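Long-range contacts in xanthomonas outer protein D (Xanthomonas euvesicatoria, PDB 2OIX), which is a type III secreted effector that probably acts as a cysteine protease removing SUMO from modified proteins, its Ulp1-family catalytic domain being held here in inactive form: residues E24-F32 / I144-L152; H31-L41 / A50-G58. The protein carries 1 engineered substitution. All coordinates share one frame; numbering follows the deposited sequence.

Interaction 1 of 2, residues E24-F32 / I144-L152; sequences EPNAHLLHF and IEVLAHRVL
Glu24 lays its CB against the isobutyl group of Leu152 (CB to CG 3.9 Å), starting a contact between an outermost strand of the Ulp1 protease sheet, with the turn that leads into it, and the C-terminal half of helix 136-153. In papain-like folds of this kind the catalytic cysteine is carried near the start of such a helix; the contact lies at the other end of that helix. Glu24 to Ala27 form a type II turn. Within it Pro25 O receives a CA-H...O contact from Leu152 CA (3.4 Å) and also lies against CG and CD1 of that leucine. Asn26, with a positive phi, sits at the third position of the turn; its ND2 donates to Val151 O in the last turns of the helix (3.0 Å, N-H...O 148°), coming in 26° off the carbonyl plane. Ala27 adds its CB to CD1 of Leu152, and the tip of Leu29 brushes Val151 CG1. Strand 30-32 then runs nearly antiparallel to the helix segment. Leu30 points at the helix and spreads its two methyls over it: CD1 touches both Ala148 CB and Leu152 CD1, each 3.9 Å away, while CD2 rests on Val151 CG1 (3.8 Å), the two side chains running antiparallel alongside one another. Phe32 closes the row on the same side of the strand. Phe66 of the neighbouring strand and Thr14 and Leu17 of helix 7-20 help surround its ring. With CG anti to the carbonyl carbon (chi1 -53°), the ring reaches the helix by its far end, where Ala148 CB meets the edge near CZ (4.0 Å) and Ile144 CG2 approaches CE1 obliquely at 3.7 Å.

Interaction 2 of 2, residues H31-L41 / A50-G58; sequences HFADSQVVTML and ARAQRLLAG
Val37 fits as a knob into a hole formed by Arg51, Ala52, Leu55 and Leu56, the central feature of a helix pair in the Ulp1 protease domain: helices 35-40 and 50-57 cross at -126° with axes 8.5 Å apart. Its CG1, anti to the backbone N (chi1 178°), lies 3.9 Å from Leu56 CG, and its CG2 faces the arginine. The small Ala52 allows close approach: its CB comes within 3.5 Å of Val37 O and also meets CB of Met40 and CD2 of Leu41. Leu56 spreads its methyls, CD1 meeting Leu41 CD1 (3.9 Å) while CD2 presses on Ala33 CB at 3.3 Å, tighter than usual for two carbons, and touches the edge of the His31 ring. At the rim, Met40 CE meets the edge of the Arg51 guanidinium, one face of which lies under Leu55 CD1. Further out, Leu67 of strand 64-71 and Leu115 pack on Leu56, and the Gln53 amide bonds to His114 O. Asp34 N-caps helix 35-40: OD1 forms a salt bridge with Arg11, while OD2 accepts Gln36 N from above the carboxylate plane and Val37 N on its anti lone pair (3.1 Å).

In the fold
The two contacts lie about 18 Å apart between centres and meet at strand 30-32, an outermost strand of the sheet, which runs parallel to strand 64-71. Neighbouring residues send their side chains opposite ways: Phe32 serves interaction 1, facing helix 136-153, while His31 serves interaction 2, facing helix 46-57. Along the chain, interaction 2 is local, its segments separated by eight residues, whereas interaction 1 spans 111 intervening residues that include helix 46-57 and most of the sheet. The short strand thus connects helices 35-40 and 46-57 with the long helix on the sheet, all within the single Ulp1-type catalytic domain.

Interaction 1 of 2, residues E24-F32 / I144-L152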
loop_
_atom_site.group_PDB
_atom_site.type_symbol
_atom_site.label_atom_id
_atom_site.label_comp_id
_atom_site.label_asym_id
_atom_site.label_seq_id
_atom_site.Cartn_x
_atom_site.Cartn_y
_atom_site.Cartn_z
ATOM N N GLU A 24 0.842 9.678 17.362
ATOM C CA GLU A 24 -0.555 9.276 17.534
ATOM C C GLU A 24 -0.646 7.842 18.060
ATOM O O GLU A 24 0.228 7.018 17.764
ATOM C CB GLU A 24 -1.343 9.402 16.225
ATOM C CG GLU A 24 -1.402 10.808 15.639
ATOM C CD GLU A 24 -2.474 11.679 16.272
ATOM O OE1 GLU A 24 -2.899 11.401 17.420
ATOM O OE2 GLU A 24 -2.890 12.657 15.611
ATOM N N PRO A 25 -1.680 7.555 18.881
ATOM C CA PRO A 25 -2.034 6.163 19.246
ATOM C C PRO A 25 -1.967 5.201 18.057
ATOM O O PRO A 25 -2.636 5.414 17.040
ATOM C CB PRO A 25 -3.492 6.269 19.733
ATOM C CG PRO A 25 -3.818 7.780 19.812
ATOM C CD PRO A 25 -2.541 8.543 19.563
ATOM N N ASN A 26 -1.151 4.165 18.199
ATOM C CA ASN A 26 -0.985 3.110 17.210
ATOM C C ASN A 26 -0.145 3.443 15.961
ATOM O O ASN A 26 0.015 2.576 15.127
ATOM C CB ASN A 26 -2.340 2.546 16.726
ATOM C CG ASN A 26 -3.232 2.088 17.850
ATOM O OD1 ASN A 26 -2.761 1.566 18.863
ATOM N ND2 ASN A 26 -4.540 2.267 17.672
ATOM N N ALA A 27 0.375 4.669 15.818
ATOM C CA ALA A 27 1.130 5.009 14.599
ATOM C C ALA A 27 2.384 4.114 14.359
ATOM O O ALA A 27 2.800 3.918 13.208
ATOM C CB ALA A 27 1.514 6.420 14.607
ATOM N N HIS A 28 2.978 3.621 15.453
ATOM C CA HIS A 28 4.119 2.702 15.389
ATOM C C HIS A 28 3.767 1.335 14.807
ATOM O O HIS A 28 4.679 0.529 14.552
ATOM C CB HIS A 28 4.767 2.538 16.753
ATOM C CG HIS A 28 3.863 1.933 17.770
ATOM N ND1 HIS A 28 2.843 2.642 18.360
ATOM C CD2 HIS A 28 3.805 0.684 18.281
ATOM C CE1 HIS A 28 2.201 1.854 19.203
ATOM N NE2 HIS A 28 2.775 0.668 19.182
ATOM N N LEU A 29 2.477 1.044 14.650
ATOM C CA LEU A 29 2.059 -0.225 13.990
ATOM C C LEU A 29 2.185 -0.141 12.466
ATOM O O LEU A 29 2.136 -1.160 11.787
ATOM C CB LEU A 29 0.621 -0.628 14.329
ATOM C CG LEU A 29 0.111 -0.710 15.772
ATOM C CD1 LEU A 29 -1.344 -1.195 15.765
ATOM C CD2 LEU A 29 0.995 -1.631 16.545
ATOM N N LEU A 30 2.319 1.069 11.933
ATOM C CA LEU A 30 2.224 1.297 10.468
ATOM C C LEU A 30 3.581 1.364 9.802
ATOM O O LEU A 30 4.515 1.977 10.355
ATOM C CB LEU A 30 1.520 2.627 10.177
ATOM C CG LEU A 30 0.150 2.863 10.819
ATOM C CD1 LEU A 30 -0.339 4.287 10.594
ATOM C CD2 LEU A 30 -0.856 1.896 10.281
ATOM N N HIS A 31 3.689 0.755 8.617
ATOM C CA HIS A 31 4.874 0.952 7.749
ATOM C C HIS A 31 4.428 1.267 6.306
ATOM O O HIS A 31 3.728 0.455 5.692
ATOM C CB HIS A 31 5.772 -0.274 7.749
ATOM C CG HIS A 31 6.995 -0.114 6.898
ATOM N ND1 HIS A 31 8.086 0.622 7.304
ATOM C CD2 HIS A 31 7.285 -0.568 5.651
ATOM C CE1 HIS A 31 9.003 0.607 6.352
ATOM N NE2 HIS A 31 8.537 -0.099 5.333
ATOM N N PHE A 32 4.785 2.456 5.806
ATOM C CA PHE A 32 4.488 2.826 4.427
ATOM C C PHE A 32 5.661 2.428 3.566
ATOM O O PHE A 32 6.771 3.013 3.636
ATOM C CB PHE A 32 4.173 4.335 4.316
ATOM C CG PHE A 32 3.098 4.777 5.260
ATOM C CD1 PHE A 32 1.905 4.055 5.365
ATOM C CD2 PHE A 32 3.275 5.907 6.058
ATOM C CE1 PHE A 32 0.902 4.454 6.241
ATOM C CE2 PHE A 32 2.261 6.311 6.953
ATOM C CZ PHE A 32 1.071 5.575 7.037
ATOM N N ILE A 144 -4.375 4.580 1.430
ATOM C CA ILE A 144 -3.383 4.497 2.503
ATOM C C ILE A 144 -3.765 5.389 3.678
ATOM O O ILE A 144 -3.761 4.924 4.823
ATOM C CB ILE A 144 -1.956 4.823 1.984
ATOM C CG1 ILE A 144 -1.438 3.674 1.059
ATOM C CG2 ILE A 144 -1.017 5.065 3.186
ATOM C CD1 ILE A 144 -0.146 4.019 0.333
ATOM N N GLU A 145 -4.141 6.618 3.352
ATOM C CA GLU A 145 -4.484 7.705 4.290
ATOM C C GLU A 145 -5.727 7.362 5.151
ATOM O O GLU A 145 -5.701 7.479 6.377
ATOM C CB GLU A 145 -4.754 8.974 3.494
ATOM C CG GLU A 145 -5.250 10.158 4.323
ATOM C CD GLU A 145 -4.142 11.115 4.704
ATOM O OE1 GLU A 145 -3.010 10.917 4.191
ATOM O OE2 GLU A 145 -4.406 12.075 5.487
ATOM N N VAL A 146 -6.796 6.946 4.472
ATOM C CA VAL A 146 -8.033 6.456 5.075
ATOM C C VAL A 146 -7.767 5.282 5.991
ATOM O O VAL A 146 -8.205 5.292 7.132
ATOM C CB VAL A 146 -9.029 6.033 3.980
ATOM C CG1 VAL A 146 -10.255 5.384 4.570
ATOM C CG2 VAL A 146 -9.489 7.297 3.172
ATOM N N LEU A 147 -7.071 4.273 5.477
ATOM C CA LEU A 147 -6.811 3.080 6.283
ATOM C C LEU A 147 -5.858 3.366 7.490
ATOM O O LEU A 147 -6.100 2.862 8.610
ATOM C CB LEU A 147 -6.287 1.961 5.386
ATOM C CG LEU A 147 -7.219 1.287 4.362
ATOM C CD1 LEU A 147 -6.382 0.067 3.710
ATOM C CD2 LEU A 147 -8.459 0.693 5.064
ATOM N N ALA A 148 -4.812 4.166 7.267
ATOM C CA ALA A 148 -3.947 4.656 8.365
ATOM C C ALA A 148 -4.744 5.313 9.486
ATOM O O ALA A 148 -4.531 5.011 10.659
ATOM C CB ALA A 148 -2.844 5.606 7.846
ATOM N N HIS A 149 -5.658 6.216 9.142
ATOM C CA HIS A 149 -6.478 6.827 10.191
ATOM C C HIS A 149 -7.389 5.827 10.941
ATOM O O HIS A 149 -7.632 5.974 12.158
ATOM C CB HIS A 149 -7.234 8.036 9.640
ATOM C CG HIS A 149 -6.369 9.258 9.501
ATOM N ND1 HIS A 149 -5.515 9.447 8.437
ATOM C CD2 HIS A 149 -6.222 10.347 10.299
ATOM C CE1 HIS A 149 -4.869 10.592 8.589
ATOM N NE2 HIS A 149 -5.285 11.162 9.705
ATOM N N ARG A 150 -7.864 4.798 10.239
ATOM C CA ARG A 150 -8.655 3.756 10.897
ATOM C C ARG A 150 -7.804 2.939 11.878
ATOM O O ARG A 150 -8.301 2.503 12.911
ATOM C CB ARG A 150 -9.327 2.855 9.853
ATOM C CG ARG A 150 -10.337 3.649 9.010
ATOM C CD ARG A 150 -11.140 2.736 8.078
ATOM N NE ARG A 150 -12.032 3.525 7.216
ATOM C CZ ARG A 150 -12.679 3.054 6.154
ATOM N NH1 ARG A 150 -12.571 1.814 5.828
ATOM N NH2 ARG A 150 -13.464 3.842 5.390
ATOM N N VAL A 151 -6.528 2.744 11.575
ATOM C CA VAL A 151 -5.654 2.021 12.522
ATOM C C VAL A 151 -5.513 2.925 13.767
ATOM O O VAL A 151 -5.681 2.473 14.891
ATOM C CB VAL A 151 -4.304 1.651 11.917
ATOM C CG1 VAL A 151 -3.382 1.079 12.996
ATOM C CG2 VAL A 151 -4.491 0.624 10.702
ATOM N N LEU A 152 -5.270 4.217 13.553
ATOM C CA LEU A 152 -5.071 5.155 14.653
ATOM C C LEU A 152 -6.278 5.229 15.564
ATOM O O LEU A 152 -6.136 5.308 16.791
ATOM C CB LEU A 152 -4.810 6.555 14.098
ATOM C CG LEU A 152 -3.368 7.055 13.919
ATOM C CD1 LEU A 152 -2.332 5.992 13.517
ATOM C CD2 LEU A 152 -3.351 8.229 12.952
#

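Interaction 2 of 2, residues H31-L41 / A50-G58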
loop_
_atom_site.group_PDB
_atom_site.type_symbol
_atom_site.label_atom_id
_atom_site.label_comp_id
_atom_site.label_asym_id
_atom_site.label_seq_id
_atom_site.Cartn_x
_atom_site.Cartn_y
_atom_site.Cartn_z
ATOM N N HIS A 31 3.689 0.755 8.617
ATOM C CA HIS A 31 4.874 0.952 7.749
ATOM C C HIS A 31 4.428 1.267 6.306
ATOM O O HIS A 31 3.728 0.455 5.692
ATOM C CB HIS A 31 5.772 -0.274 7.749
ATOM C CG HIS A 31 6.995 -0.114 6.898
ATOM N ND1 HIS A 31 8.086 0.622 7.304
ATOM C CD2 HIS A 31 7.285 -0.568 5.651
ATOM C CE1 HIS A 31 9.003 0.607 6.352
ATOM N NE2 HIS A 31 8.537 -0.099 5.333
ATOM N N PHE A 32 4.785 2.456 5.806
ATOM C CA PHE A 32 4.488 2.826 4.427
ATOM C C PHE A 32 5.661 2.428 3.566
ATOM O O PHE A 32 6.771 3.013 3.636
ATOM C CB PHE A 32 4.173 4.335 4.316
ATOM C CG PHE A 32 3.098 4.777 5.260
ATOM C CD1 PHE A 32 1.905 4.055 5.365
ATOM C CD2 PHE A 32 3.275 5.907 6.058
ATOM C CE1 PHE A 32 0.902 4.454 6.241
ATOM C CE2 PHE A 32 2.261 6.311 6.953
ATOM C CZ PHE A 32 1.071 5.575 7.037
ATOM N N ALA A 33 5.474 1.366 2.808
ATOM C CA ALA A 33 6.608 0.929 2.004
ATOM C C ALA A 33 6.903 1.845 0.817
ATOM O O ALA A 33 6.016 2.541 0.242
ATOM C CB ALA A 33 6.486 -0.533 1.563
ATOM N N ASP A 34 8.194 1.917 0.517
ATOM C CA ASP A 34 8.677 2.591 -0.677
ATOM C C ASP A 34 8.394 1.639 -1.837
ATOM O O ASP A 34 8.745 0.453 -1.774
ATOM C CB ASP A 34 10.188 2.798 -0.564
ATOM C CG ASP A 34 10.765 3.420 -1.796
ATOM O OD1 ASP A 34 10.821 4.673 -1.874
ATOM O OD2 ASP A 34 11.154 2.679 -2.708
ATOM N N SER A 35 7.813 2.144 -2.913
ATOM C CA SER A 35 7.348 1.323 -4.033
ATOM C C SER A 35 8.464 0.658 -4.831
ATOM O O SER A 35 8.272 -0.412 -5.388
ATOM C CB SER A 35 6.415 2.133 -4.949
ATOM O OG SER A 35 7.035 3.318 -5.394
ATOM N N GLN A 36 9.651 1.259 -4.827
ATOM C CA GLN A 36 10.758 0.721 -5.569
ATOM C C GLN A 36 11.291 -0.465 -4.791
ATOM O O GLN A 36 11.710 -1.429 -5.377
ATOM C CB GLN A 36 11.851 1.762 -5.756
ATOM C CG GLN A 36 11.419 2.909 -6.648
ATOM C CD GLN A 36 12.556 3.812 -7.057
ATOM O OE1 GLN A 36 13.347 3.455 -7.895
ATOM N NE2 GLN A 36 12.579 5.026 -6.524
ATOM N N VAL A 37 11.268 -0.360 -3.457
ATOM C CA VAL A 37 11.617 -1.489 -2.617
ATOM C C VAL A 37 10.639 -2.634 -2.828
ATOM O O VAL A 37 11.067 -3.810 -2.813
ATOM C CB VAL A 37 11.764 -1.118 -1.135
ATOM C CG1 VAL A 37 12.094 -2.376 -0.266
ATOM C CG2 VAL A 37 12.896 -0.068 -0.956
ATOM N N VAL A 38 9.334 -2.313 -2.963
ATOM C CA VAL A 38 8.331 -3.364 -3.290
ATOM C C VAL A 38 8.729 -4.124 -4.603
ATOM O O VAL A 38 8.762 -5.359 -4.663
ATOM C CB VAL A 38 6.864 -2.770 -3.373
ATOM C CG1 VAL A 38 5.906 -3.890 -3.658
ATOM C CG2 VAL A 38 6.502 -2.190 -2.026
ATOM N N THR A 39 9.055 -3.370 -5.637
ATOM C CA THR A 39 9.443 -3.914 -6.932
ATOM C C THR A 39 10.662 -4.853 -6.779
ATOM O O THR A 39 10.733 -5.927 -7.374
ATOM C CB THR A 39 9.713 -2.750 -7.918
ATOM O OG1 THR A 39 8.512 -1.972 -8.073
ATOM C CG2 THR A 39 10.181 -3.260 -9.289
ATOM N N MET A 40 11.596 -4.466 -5.924
ATOM C CA MET A 40 12.810 -5.223 -5.701
ATOM C C MET A 40 12.643 -6.617 -5.067
ATOM O O MET A 40 13.547 -7.448 -5.173
ATOM C CB MET A 40 13.774 -4.395 -4.869
ATOM C CG MET A 40 14.587 -3.369 -5.661
ATOM S SD MET A 40 15.274 -2.263 -4.413
ATOM C CE MET A 40 16.235 -3.453 -3.431
ATOM N N LEU A 41 11.509 -6.883 -4.409
ATOM C CA LEU A 41 11.235 -8.246 -3.891
ATOM C C LEU A 41 11.353 -9.295 -5.016
ATOM O O LEU A 41 11.759 -10.458 -4.792
ATOM C CB LEU A 41 9.847 -8.306 -3.225
ATOM C CG LEU A 41 9.578 -7.528 -1.920
ATOM C CD1 LEU A 41 8.056 -7.489 -1.643
ATOM C CD2 LEU A 41 10.338 -8.057 -0.696
ATOM N N ALA A 50 17.050 -9.705 -1.302
ATOM C CA ALA A 50 17.348 -9.911 0.115
ATOM C C ALA A 50 17.192 -8.623 0.908
ATOM O O ALA A 50 16.555 -8.609 1.963
ATOM C CB ALA A 50 18.770 -10.490 0.291
ATOM N N ARG A 51 17.769 -7.542 0.388
ATOM C CA ARG A 51 17.631 -6.220 0.991
ATOM C C ARG A 51 16.155 -5.878 1.128
ATOM O O ARG A 51 15.731 -5.402 2.169
ATOM C CB ARG A 51 18.371 -5.154 0.165
ATOM C CG ARG A 51 18.202 -3.704 0.657
ATOM C CD ARG A 51 18.908 -2.705 -0.290
ATOM N NE ARG A 51 18.626 -1.290 0.001
ATOM C CZ ARG A 51 17.531 -0.630 -0.395
ATOM N NH1 ARG A 51 16.572 -1.248 -1.084
ATOM N NH2 ARG A 51 17.375 0.651 -0.077
ATOM N N ALA A 52 15.387 -6.142 0.074
ATOM C CA ALA A 52 13.952 -5.782 0.036
ATOM C C ALA A 52 13.216 -6.602 1.074
ATOM O O ALA A 52 12.398 -6.076 1.821
ATOM C CB ALA A 52 13.362 -6.008 -1.354
ATOM N N GLN A 53 13.534 -7.898 1.151
ATOM C CA GLN A 53 12.984 -8.750 2.194
ATOM C C GLN A 53 13.273 -8.233 3.621
ATOM O O GLN A 53 12.389 -8.296 4.473
ATOM C CB GLN A 53 13.466 -10.205 1.998
ATOM C CG GLN A 53 12.660 -10.851 0.888
ATOM C CD GLN A 53 13.162 -12.193 0.425
ATOM O OE1 GLN A 53 14.348 -12.538 0.581
ATOM N NE2 GLN A 53 12.255 -12.974 -0.159
ATOM N N ARG A 54 14.465 -7.678 3.863
ATOM C CA ARG A 54 14.838 -7.129 5.186
ATOM C C ARG A 54 14.075 -5.860 5.530
ATOM O O ARG A 54 13.644 -5.674 6.681
ATOM C CB ARG A 54 16.330 -6.800 5.236
ATOM C CG ARG A 54 17.258 -7.969 4.984
ATOM C CD ARG A 54 18.731 -7.514 5.069
ATOM N NE ARG A 54 19.617 -8.410 4.321
ATOM C CZ ARG A 54 20.360 -8.035 3.282
ATOM N NH1 ARG A 54 20.366 -6.764 2.868
ATOM N NH2 ARG A 54 21.124 -8.934 2.671
ATOM N N LEU A 55 13.946 -4.980 4.530
ATOM C CA LEU A 55 13.315 -3.685 4.694
ATOM C C LEU A 55 11.818 -3.788 4.857
ATOM O O LEU A 55 11.222 -2.892 5.424
ATOM C CB LEU A 55 13.633 -2.763 3.515
ATOM C CG LEU A 55 15.074 -2.242 3.468
ATOM C CD1 LEU A 55 15.353 -1.646 2.115
ATOM C CD2 LEU A 55 15.313 -1.209 4.558
ATOM N N LEU A 56 11.224 -4.888 4.379
ATOM C CA LEU A 56 9.763 -5.018 4.398
ATOM C C LEU A 56 9.224 -6.131 5.262
ATOM O O LEU A 56 8.028 -6.130 5.612
ATOM C CB LEU A 56 9.229 -5.202 2.977
ATOM C CG LEU A 56 9.460 -4.044 1.996
ATOM C CD1 LEU A 56 8.889 -4.520 0.685
ATOM C CD2 LEU A 56 8.835 -2.661 2.370
ATOM N N ALA A 57 10.107 -7.077 5.572
ATOM C CA ALA A 57 9.770 -8.255 6.377
ATOM C C ALA A 57 10.864 -8.595 7.374
ATOM O O ALA A 57 10.967 -9.768 7.803
ATOM C CB ALA A 57 9.503 -9.443 5.472
ATOM N N GLY A 58 11.678 -7.607 7.780
ATOM C CA GLY A 58 12.731 -7.843 8.804
ATOM C C GLY A 58 12.184 -8.018 10.236
ATOM O O GLY A 58 10.995 -7.704 10.434
#